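Local coordinates for uncharacterized protein (Bacteroides ovatus CL02T12C04, PDB 6PTM) that probably acts as an exo-carrageenase of glycoside hydrolase family 42, cleaving galactose-based units from the ends of carrageenan chains, at residues N259-R264 and S309-E314; K252-D257 and M289-P294; W296-K301 and D362-N367. All coordinates share one frame; numbering follows the deposited sequence.

Interaction 1. Residues N259-R264 and S309-E314; sequences NHPLAR and SEYAYE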
loop_
_atom_site.group_PDB
_atom_site.type_symbol
_atom_site.label_atom_id
_atom_site.label_comp_id
_atom_site.label_asym_id
_atom_site.label_seq_id
_atom_site.Cartn_x
_atom_site.Cartn_y
_atom_site.Cartn_z
ATOM N N ASN A 259 -24.359 -7.443 9.390
ATOM C CA ASN A 259 -25.418 -8.389 8.953
ATOM C C ASN A 259 -26.791 -7.999 9.539
ATOM O O ASN A 259 -27.724 -8.798 9.377
ATOM C CB ASN A 259 -25.009 -9.827 9.276
ATOM C CG ASN A 259 -23.793 -10.234 8.488
ATOM O OD1 ASN A 259 -22.737 -10.503 9.055
ATOM N ND2 ASN A 259 -23.935 -10.290 7.170
ATOM N N HIS A 260 -26.932 -6.851 10.211
ATOM C CA HIS A 260 -28.219 -6.433 10.839
ATOM C C HIS A 260 -29.033 -5.623 9.833
ATOM O O HIS A 260 -28.483 -4.709 9.212
ATOM C CB HIS A 260 -27.969 -5.632 12.105
ATOM C CG HIS A 260 -29.193 -5.488 12.945
ATOM N ND1 HIS A 260 -30.289 -4.774 12.518
ATOM C CD2 HIS A 260 -29.490 -5.969 14.172
ATOM C CE1 HIS A 260 -31.228 -4.836 13.441
ATOM N NE2 HIS A 260 -30.759 -5.555 14.484
ATOM N N PRO A 261 -30.342 -5.905 9.619
ATOM C CA PRO A 261 -31.147 -5.157 8.646
ATOM C C PRO A 261 -31.195 -3.654 8.903
ATOM O O PRO A 261 -31.313 -2.946 7.950
ATOM C CB PRO A 261 -32.564 -5.723 8.770
ATOM C CG PRO A 261 -32.316 -7.139 9.229
ATOM C CD PRO A 261 -31.097 -7.056 10.145
ATOM N N LEU A 262 -31.113 -3.208 10.159
ATOM C CA LEU A 262 -31.230 -1.773 10.452
ATOM C C LEU A 262 -29.908 -1.107 10.039
ATOM O O LEU A 262 -29.921 0.078 9.635
ATOM C CB LEU A 262 -31.572 -1.586 11.928
ATOM C CG LEU A 262 -31.774 -0.147 12.359
ATOM C CD1 LEU A 262 -32.985 0.439 11.667
ATOM C CD2 LEU A 262 -31.901 -0.060 13.861
ATOM N N ALA A 263 -28.809 -1.853 10.056
ATOM C CA ALA A 263 -27.507 -1.342 9.581
ATOM C C ALA A 263 -27.604 -1.099 8.076
ATOM O O ALA A 263 -27.173 -0.030 7.612
ATOM C CB ALA A 263 -26.400 -2.305 9.945
ATOM N N ARG A 264 -28.156 -2.057 7.331
ATOM C CA ARG A 264 -28.331 -1.936 5.865
ATOM C C ARG A 264 -29.318 -0.785 5.523
ATOM O O ARG A 264 -29.044 -0.025 4.549
ATOM C CB ARG A 264 -28.727 -3.297 5.282
ATOM C CG ARG A 264 -27.789 -4.409 5.735
ATOM C CD ARG A 264 -27.011 -5.037 4.604
ATOM N NE ARG A 264 -25.848 -5.823 5.045
ATOM C CZ ARG A 264 -25.193 -6.673 4.251
ATOM N NH1 ARG A 264 -25.629 -6.881 3.016
ATOM N NH2 ARG A 264 -24.125 -7.321 4.689
ATOM N N SER A 309 -22.398 -11.606 15.408
ATOM C CA SER A 309 -23.782 -11.394 15.900
ATOM C C SER A 309 -24.610 -12.650 15.625
ATOM O O SER A 309 -24.114 -13.539 14.903
ATOM C CB SER A 309 -24.396 -10.213 15.265
ATOM O OG SER A 309 -24.869 -10.548 13.969
ATOM N N GLU A 310 -25.863 -12.661 16.091
ATOM C CA GLU A 310 -26.827 -13.763 15.813
ATOM C C GLU A 310 -27.257 -13.664 14.349
ATOM O O GLU A 310 -27.344 -14.703 13.686
ATOM C CB GLU A 310 -27.948 -13.726 16.851
ATOM C CG GLU A 310 -27.414 -14.002 18.261
ATOM C CD GLU A 310 -26.747 -15.359 18.393
ATOM O OE1 GLU A 310 -27.436 -16.362 18.166
ATOM O OE2 GLU A 310 -25.529 -15.422 18.606
ATOM N N TYR A 311 -27.467 -12.441 13.839
ATOM C CA TYR A 311 -27.745 -12.202 12.398
ATOM C C TYR A 311 -26.600 -12.819 11.581
ATOM O O TYR A 311 -26.887 -13.527 10.577
ATOM C CB TYR A 311 -28.004 -10.717 12.091
ATOM C CG TYR A 311 -29.417 -10.251 12.371
ATOM C CD1 TYR A 311 -30.496 -10.616 11.576
ATOM C CD2 TYR A 311 -29.687 -9.467 13.473
ATOM C CE1 TYR A 311 -31.795 -10.206 11.865
ATOM C CE2 TYR A 311 -30.974 -9.048 13.785
ATOM C CZ TYR A 311 -32.034 -9.413 12.976
ATOM O OH TYR A 311 -33.279 -8.964 13.328
ATOM N N ALA A 312 -25.339 -12.627 12.001
ATOM C CA ALA A 312 -24.147 -13.106 11.261
ATOM C C ALA A 312 -24.109 -14.635 11.306
ATOM O O ALA A 312 -23.794 -15.236 10.283
ATOM C CB ALA A 312 -22.862 -12.497 11.820
ATOM N N TYR A 313 -24.385 -15.252 12.456
ATOM C CA TYR A 313 -24.371 -16.726 12.582
ATOM C C TYR A 313 -25.463 -17.329 11.685
ATOM O O TYR A 313 -25.231 -18.407 11.070
ATOM C CB TYR A 313 -24.492 -17.170 14.039
ATOM C CG TYR A 313 -23.853 -18.515 14.236
ATOM C CD1 TYR A 313 -22.491 -18.623 14.466
ATOM C CD2 TYR A 313 -24.566 -19.690 14.001
ATOM C CE1 TYR A 313 -21.878 -19.860 14.565
ATOM C CE2 TYR A 313 -23.965 -20.936 14.090
ATOM C CZ TYR A 313 -22.620 -21.026 14.399
ATOM O OH TYR A 313 -22.009 -22.247 14.441
ATOM N N GLU A 314 -26.632 -16.678 11.598
ATOM C CA GLU A 314 -27.684 -17.115 10.641
ATOM C C GLU A 314 -27.136 -17.048 9.200
ATOM O O GLU A 314 -27.385 -17.985 8.416
ATOM C CB GLU A 314 -28.976 -16.322 10.894
ATOM C CG GLU A 314 -30.130 -16.735 9.986
ATOM C CD GLU A 314 -30.550 -18.200 10.049
ATOM O OE1 GLU A 314 -30.329 -18.886 11.101
ATOM O OE2 GLU A 314 -31.052 -18.668 9.028
#
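Tyr311 lies across Asn259, His260 and Pro261 where two helices, 261-278 and 310-324, of what is probably the catalytic barrel bring their N-terminal ends together. Both starts are capped helix N-termini: His260 and Ser309 are the N-cap residues, and Ser309 OG accepts from Ala312 N at 2.9 Å. No hydrogen bond joins the two segments, so the junction rests on shape and on aromatic contact. The ring of Tyr311 meets two neighbours differently. One edge turns to the face of His260 in an edge-to-face pair with planes at 60°, and Tyr311 CE2 comes to 3.4 Å from His260 CD2. Over one face of the phenol sits Pro261 CD, 3.8 Å from the centroid of the Tyr311 ring, a CH-pi contact. Nearer the backbone, Tyr311 CB packs against Asn259 O at 3.3 Å. Asn259 reaches past it to Ala312, its OD1 3.4 Å from Ala312 CB; that same oxygen accepts a hydrogen bond from Arg370 on helix 358-385, which covers this side of the junction. The imidazole is gripped through both nitrogens, NE2 pairing with Asp242. Replacing His260 by an alanine is likely to leave Leu262 N without its cap and Asp242 without this partner, and to open a gap beside the edge of Tyr311. With His260 CG anti to its own N (chi1 -166°), the ring swings back over the helix start, where Leu262 N lies in the imidazole plane and donates to His260 ND1 over 2.9 Å at 164°.

Interaction 2. Residues K252-D257 and M289-P294; sequences KYTMYD and MLCNEP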
loop_
_atom_site.group_PDB
_atom_site.type_symbol
_atom_site.label_atom_id
_atom_site.label_comp_id
_atom_site.label_asym_id
_atom_site.label_seq_id
_atom_site.Cartn_x
_atom_site.Cartn_y
_atom_site.Cartn_z
ATOM N N LYS A 252 -12.037 -1.584 15.435
ATOM C CA LYS A 252 -12.852 -0.550 16.087
ATOM C C LYS A 252 -13.586 0.316 15.040
ATOM O O LYS A 252 -14.376 1.189 15.424
ATOM C CB LYS A 252 -11.983 0.362 16.974
ATOM C CG LYS A 252 -10.912 1.141 16.218
ATOM C CD LYS A 252 -9.815 1.702 17.101
ATOM C CE LYS A 252 -10.016 3.160 17.429
ATOM N NZ LYS A 252 -8.743 3.730 17.930
ATOM N N TYR A 253 -13.361 0.096 13.751
ATOM C CA TYR A 253 -13.792 1.056 12.705
ATOM C C TYR A 253 -15.198 0.746 12.182
ATOM O O TYR A 253 -15.758 1.681 11.585
ATOM C CB TYR A 253 -12.712 1.176 11.636
ATOM C CG TYR A 253 -11.500 1.868 12.197
ATOM C CD1 TYR A 253 -11.596 3.160 12.680
ATOM C CD2 TYR A 253 -10.283 1.216 12.306
ATOM C CE1 TYR A 253 -10.509 3.807 13.249
ATOM C CE2 TYR A 253 -9.180 1.846 12.845
ATOM C CZ TYR A 253 -9.299 3.143 13.313
ATOM O OH TYR A 253 -8.227 3.766 13.842
ATOM N N THR A 254 -15.784 -0.431 12.447
ATOM C CA THR A 254 -17.226 -0.697 12.114
ATOM C C THR A 254 -17.967 -1.107 13.399
ATOM O O THR A 254 -18.010 -2.312 13.728
ATOM C CB THR A 254 -17.399 -1.729 10.985
ATOM O OG1 THR A 254 -16.598 -1.401 9.853
ATOM C CG2 THR A 254 -18.843 -1.843 10.539
ATOM N N MET A 255 -18.518 -0.143 14.130
ATOM C CA MET A 255 -18.998 -0.371 15.514
ATOM C C MET A 255 -20.508 -0.657 15.464
ATOM O O MET A 255 -21.312 -0.021 16.175
ATOM C CB MET A 255 -18.665 0.833 16.400
ATOM C CG MET A 255 -17.192 0.975 16.680
ATOM S SD MET A 255 -16.477 -0.581 17.250
ATOM C CE MET A 255 -17.427 -0.794 18.763
ATOM N N TYR A 256 -20.885 -1.588 14.607
ATOM C CA TYR A 256 -22.269 -2.067 14.437
ATOM C C TYR A 256 -22.194 -3.358 13.614
ATOM O O TYR A 256 -21.135 -3.683 13.077
ATOM C CB TYR A 256 -23.151 -0.974 13.829
ATOM C CG TYR A 256 -22.821 -0.530 12.425
ATOM C CD1 TYR A 256 -22.025 0.580 12.171
ATOM C CD2 TYR A 256 -23.295 -1.234 11.332
ATOM C CE1 TYR A 256 -21.722 0.974 10.866
ATOM C CE2 TYR A 256 -22.962 -0.880 10.031
ATOM C CZ TYR A 256 -22.207 0.255 9.784
ATOM O OH TYR A 256 -21.928 0.610 8.472
ATOM N N ASP A 257 -23.322 -4.041 13.501
ATOM C CA ASP A 257 -23.417 -5.384 12.888
ATOM C C ASP A 257 -23.649 -5.232 11.386
ATOM O O ASP A 257 -24.753 -4.835 11.015
ATOM C CB ASP A 257 -24.581 -6.138 13.526
ATOM C CG ASP A 257 -24.760 -7.528 12.944
ATOM O OD1 ASP A 257 -23.893 -7.956 12.158
ATOM O OD2 ASP A 257 -25.732 -8.179 13.321
ATOM N N MET A 289 -14.194 5.718 -0.522
ATOM C CA MET A 289 -13.403 4.888 0.417
ATOM C C MET A 289 -14.374 4.248 1.409
ATOM O O MET A 289 -14.974 4.996 2.208
ATOM C CB MET A 289 -12.395 5.800 1.114
ATOM C CG MET A 289 -11.166 5.088 1.618
ATOM S SD MET A 289 -11.491 4.164 3.093
ATOM C CE MET A 289 -12.112 5.389 4.247
ATOM N N LEU A 290 -14.596 2.938 1.317
ATOM C CA LEU A 290 -15.802 2.321 1.917
ATOM C C LEU A 290 -15.593 2.052 3.412
ATOM O O LEU A 290 -16.605 1.975 4.104
ATOM C CB LEU A 290 -16.198 1.031 1.192
ATOM C CG LEU A 290 -16.549 1.188 -0.283
ATOM C CD1 LEU A 290 -16.894 -0.156 -0.904
ATOM C CD2 LEU A 290 -17.671 2.192 -0.490
ATOM N N CYS A 291 -14.351 1.937 3.892
ATOM C CA CYS A 291 -14.074 1.805 5.335
ATOM C C CYS A 291 -12.578 2.020 5.604
ATOM O O CYS A 291 -11.736 1.499 4.828
ATOM C CB CYS A 291 -14.481 0.423 5.849
ATOM S SG CYS A 291 -14.532 0.305 7.660
ATOM N N ASN A 292 -12.298 2.694 6.715
ATOM C CA ASN A 292 -10.979 2.850 7.379
ATOM C C ASN A 292 -10.564 1.552 8.110
ATOM O O ASN A 292 -11.182 1.245 9.138
ATOM C CB ASN A 292 -11.109 3.991 8.392
ATOM C CG ASN A 292 -9.798 4.375 9.028
ATOM O OD1 ASN A 292 -9.111 5.332 8.613
ATOM N ND2 ASN A 292 -9.453 3.627 10.044
ATOM N N GLU A 293 -9.490 0.890 7.675
ATOM C CA GLU A 293 -8.825 -0.256 8.368
ATOM C C GLU A 293 -9.884 -1.211 8.899
ATOM O O GLU A 293 -9.954 -1.482 10.103
ATOM C CB GLU A 293 -7.925 0.203 9.516
ATOM C CG GLU A 293 -6.738 1.033 9.039
ATOM C CD GLU A 293 -5.602 1.126 10.052
ATOM O OE1 GLU A 293 -5.888 0.951 11.260
ATOM O OE2 GLU A 293 -4.463 1.372 9.631
ATOM N N PRO A 294 -10.791 -1.692 8.030
ATOM C CA PRO A 294 -11.768 -2.700 8.444
ATOM C C PRO A 294 -11.092 -4.016 8.864
ATOM O O PRO A 294 -10.019 -4.381 8.322
ATOM C CB PRO A 294 -12.606 -2.899 7.171
ATOM C CG PRO A 294 -11.602 -2.651 6.092
ATOM C CD PRO A 294 -10.874 -1.408 6.583
HETATM O O HOH W 1 -11.687 -2.064 12.331
#
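A water bridges the two segments, 2.9 Å from Glu293 O, and accepts a hydrogen bond from Tyr253 N at 3.1 Å, joining the loop 252-257 to the end of strand 288-292. This strand belongs to a parallel sheet consistent with the (beta/alpha)8 barrel of family 42, and its Asn-Glu pair, Asn292 and Glu293, probably corresponds to the one that carries the acid/base glutamate in relatives of this clan. On the loop side, Tyr253 and Thr254 form a classic beta bulge. The contact centres on the ring of Tyr253, which is sandwiched between two side chains. Asn292 ND2 stands over the centre of one face, 3.3 Å from Tyr253 CZ, with the amide turned 62° from the ring; Lys252 CG covers the other face. Asn292 CG is anti to its backbone N (chi1 -173°), which carries the amide out over the phenol, while its OD1 accepts from Lys394 on the adjoining strand. Glu293 runs alongside the tyrosine in the same direction, its carboxylate plane steeply inclined to the ring and its OE1 3.8 Å from Tyr253 CE2. An ethanediol, probably from the crystallisation liquor, lies close to the Tyr253 side chain and may mark a pocket. On the side of the strand that faces helix 358-385, where Cys291 packs on Phe375, Thr254 OG1 lies 3.5 Å from Cys291 SG.

Interaction 3. Residues W296-K301 and D362-N367; sequences WNCIEK and DFMAFN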
loop_
_atom_site.group_PDB
_atom_site.type_symbol
_atom_site.label_atom_id
_atom_site.label_comp_id
_atom_site.label_asym_id
_atom_site.label_seq_id
_atom_site.Cartn_x
_atom_site.Cartn_y
_atom_site.Cartn_z
ATOM N N TRP A 296 -12.716 -7.782 11.237
ATOM C CA TRP A 296 -13.723 -8.497 12.052
ATOM C C TRP A 296 -13.041 -9.673 12.736
ATOM O O TRP A 296 -13.501 -10.832 12.560
ATOM C CB TRP A 296 -14.899 -8.917 11.169
ATOM C CG TRP A 296 -15.772 -7.761 10.774
ATOM C CD1 TRP A 296 -16.927 -7.380 11.386
ATOM C CD2 TRP A 296 -15.558 -6.812 9.713
ATOM N NE1 TRP A 296 -17.462 -6.287 10.772
ATOM C CE2 TRP A 296 -16.666 -5.931 9.723
ATOM C CE3 TRP A 296 -14.593 -6.669 8.716
ATOM C CZ2 TRP A 296 -16.800 -4.887 8.820
ATOM C CZ3 TRP A 296 -14.725 -5.639 7.814
ATOM C CH2 TRP A 296 -15.809 -4.755 7.870
ATOM N N ASN A 297 -11.920 -9.381 13.408
ATOM C CA ASN A 297 -11.122 -10.415 14.100
ATOM C C ASN A 297 -12.041 -11.158 15.071
ATOM O O ASN A 297 -12.876 -10.516 15.726
ATOM C CB ASN A 297 -9.927 -9.856 14.864
ATOM C CG ASN A 297 -8.925 -9.142 13.981
ATOM O OD1 ASN A 297 -8.849 -9.415 12.784
ATOM N ND2 ASN A 297 -8.087 -8.291 14.582
ATOM N N CYS A 298 -11.876 -12.471 15.146
ATOM C CA CYS A 298 -12.853 -13.383 15.774
ATOM C C CYS A 298 -12.112 -14.531 16.484
ATOM O O CYS A 298 -12.697 -15.604 16.612
ATOM C CB CYS A 298 -13.828 -13.860 14.703
ATOM S SG CYS A 298 -13.065 -14.856 13.396
ATOM N N ILE A 299 -10.864 -14.330 16.900
ATOM C CA ILE A 299 -10.129 -15.295 17.770
ATOM C C ILE A 299 -10.137 -14.738 19.201
ATOM O O ILE A 299 -9.704 -13.587 19.461
ATOM C CB ILE A 299 -8.724 -15.610 17.240
ATOM C CG1 ILE A 299 -8.831 -16.299 15.877
ATOM C CG2 ILE A 299 -7.942 -16.449 18.251
ATOM C CD1 ILE A 299 -7.516 -16.506 15.168
ATOM N N GLU A 300 -10.699 -15.492 20.133
ATOM C CA GLU A 300 -10.903 -14.921 21.479
ATOM C C GLU A 300 -9.540 -14.521 22.077
ATOM O O GLU A 300 -8.574 -15.240 21.837
ATOM C CB GLU A 300 -11.619 -15.923 22.356
ATOM C CG GLU A 300 -12.079 -15.281 23.645
ATOM C CD GLU A 300 -13.141 -16.108 24.322
ATOM O OE1 GLU A 300 -13.823 -15.527 25.188
ATOM O OE2 GLU A 300 -13.277 -17.329 23.955
ATOM N N LYS A 301 -9.502 -13.422 22.848
ATOM C CA LYS A 301 -8.289 -12.957 23.593
ATOM C C LYS A 301 -7.268 -12.330 22.639
ATOM O O LYS A 301 -6.102 -12.248 23.029
ATOM C CB LYS A 301 -7.519 -14.112 24.259
ATOM C CG LYS A 301 -8.323 -15.082 25.118
ATOM C CD LYS A 301 -9.097 -14.402 26.217
ATOM C CE LYS A 301 -9.907 -15.397 27.016
ATOM N NZ LYS A 301 -10.661 -14.713 28.092
ATOM N N ASP A 362 -14.110 -23.132 8.104
ATOM C CA ASP A 362 -15.447 -22.670 7.664
ATOM C C ASP A 362 -15.717 -21.296 8.257
ATOM O O ASP A 362 -16.229 -20.419 7.514
ATOM C CB ASP A 362 -16.523 -23.686 8.021
ATOM C CG ASP A 362 -16.571 -24.867 7.058
ATOM O OD1 ASP A 362 -15.862 -24.818 6.004
ATOM O OD2 ASP A 362 -17.265 -25.834 7.381
ATOM N N PHE A 363 -15.438 -21.118 9.548
ATOM C CA PHE A 363 -15.731 -19.836 10.233
ATOM C C PHE A 363 -14.926 -18.705 9.554
ATOM O O PHE A 363 -15.489 -17.628 9.249
ATOM C CB PHE A 363 -15.432 -19.954 11.724
ATOM C CG PHE A 363 -16.134 -18.911 12.541
ATOM C CD1 PHE A 363 -17.316 -19.214 13.192
ATOM C CD2 PHE A 363 -15.583 -17.646 12.693
ATOM C CE1 PHE A 363 -17.991 -18.232 13.903
ATOM C CE2 PHE A 363 -16.243 -16.678 13.436
ATOM C CZ PHE A 363 -17.451 -16.972 14.034
ATOM N N MET A 364 -13.635 -18.940 9.300
ATOM C CA MET A 364 -12.730 -17.897 8.767
ATOM C C MET A 364 -13.091 -17.619 7.299
ATOM O O MET A 364 -13.067 -16.431 6.904
ATOM C CB MET A 364 -11.254 -18.296 8.890
ATOM C CG MET A 364 -10.769 -18.491 10.306
ATOM S SD MET A 364 -11.416 -17.298 11.470
ATOM C CE MET A 364 -10.700 -17.939 12.987
ATOM N N ALA A 365 -13.445 -18.663 6.536
ATOM C CA ALA A 365 -13.807 -18.571 5.109
ATOM C C ALA A 365 -15.122 -17.787 4.991
ATOM O O ALA A 365 -15.192 -16.857 4.171
ATOM C CB ALA A 365 -13.914 -19.964 4.528
ATOM N N PHE A 366 -16.094 -18.119 5.849
ATOM C CA PHE A 366 -17.386 -17.411 5.932
ATOM C C PHE A 366 -17.103 -15.945 6.294
ATOM O O PHE A 366 -17.700 -15.050 5.671
ATOM C CB PHE A 366 -18.351 -18.072 6.920
ATOM C CG PHE A 366 -19.424 -17.110 7.379
ATOM C CD1 PHE A 366 -20.413 -16.697 6.503
ATOM C CD2 PHE A 366 -19.415 -16.559 8.645
ATOM C CE1 PHE A 366 -21.365 -15.769 6.890
ATOM C CE2 PHE A 366 -20.380 -15.642 9.042
ATOM C CZ PHE A 366 -21.362 -15.254 8.161
ATOM N N ASN A 367 -16.236 -15.695 7.287
ATOM C CA ASN A 367 -16.025 -14.316 7.771
ATOM C C ASN A 367 -15.509 -13.470 6.579
ATOM O O ASN A 367 -15.974 -12.324 6.380
ATOM C CB ASN A 367 -15.084 -14.290 8.983
ATOM C CG ASN A 367 -15.118 -12.982 9.760
ATOM O OD1 ASN A 367 -16.167 -12.358 9.855
ATOM N ND2 ASN A 367 -13.991 -12.576 10.331
#
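Cys298 SG forms the apolar centre where the loop following strand 288-292 of the barrel settles on helix 358-385. Its sulfur touches Met364 SD at 3.5 Å and approaches the rim of Phe363, 3.7 Å from CE2 of that ring. Lying 78° off the ring normal, it makes an edge-on sulfur-aromatic contact. The torsion explains this reach: SG sits between the backbone N and the carbonyl carbon (chi1 64°), a crowded position that points it at the helix. The Met364 chain, bent at chi2, brings its methyl round to the next loop residue, so that CE rests 3.8 Å from Ile299 CG1, the two side chains crossing at about a right angle. Phe363 also meets the ring of Phe316 edge-to-face.

Towards the barrel the contact turns polar. Asn367, one helical turn beyond Phe363, has its amide fixed at both ends: OD1 accepts from Arg370, and ND2 serves the loop backbone. That bond is bent, with 147° at the hydrogen, and the donor stands above the carbonyl plane, Asn367 ND2 lying 2.9 Å from Trp296 O.

How the interactions relate
From the N terminus the chain gives the first half of interaction 2 (252-257), then almost at once that of interaction 1 (259-264). It runs along helix 261-278 and returns through strand 288-292 to close interaction 2. The next loop opens interaction 3 at 296-301 before helix 310-324 begins and closes interaction 1; helix 358-385 finally closes interaction 3. Interaction 1 therefore crosses both others, whereas interactions 2 and 3 follow in series. They also touch: Asp257 probably hydrogen-bonds Ser309, Thr254 meets the Trp296 indole, and Phe366 packs on Ala312. Together they tie the strand end, its following loop and three helices on one side of the chain's centre.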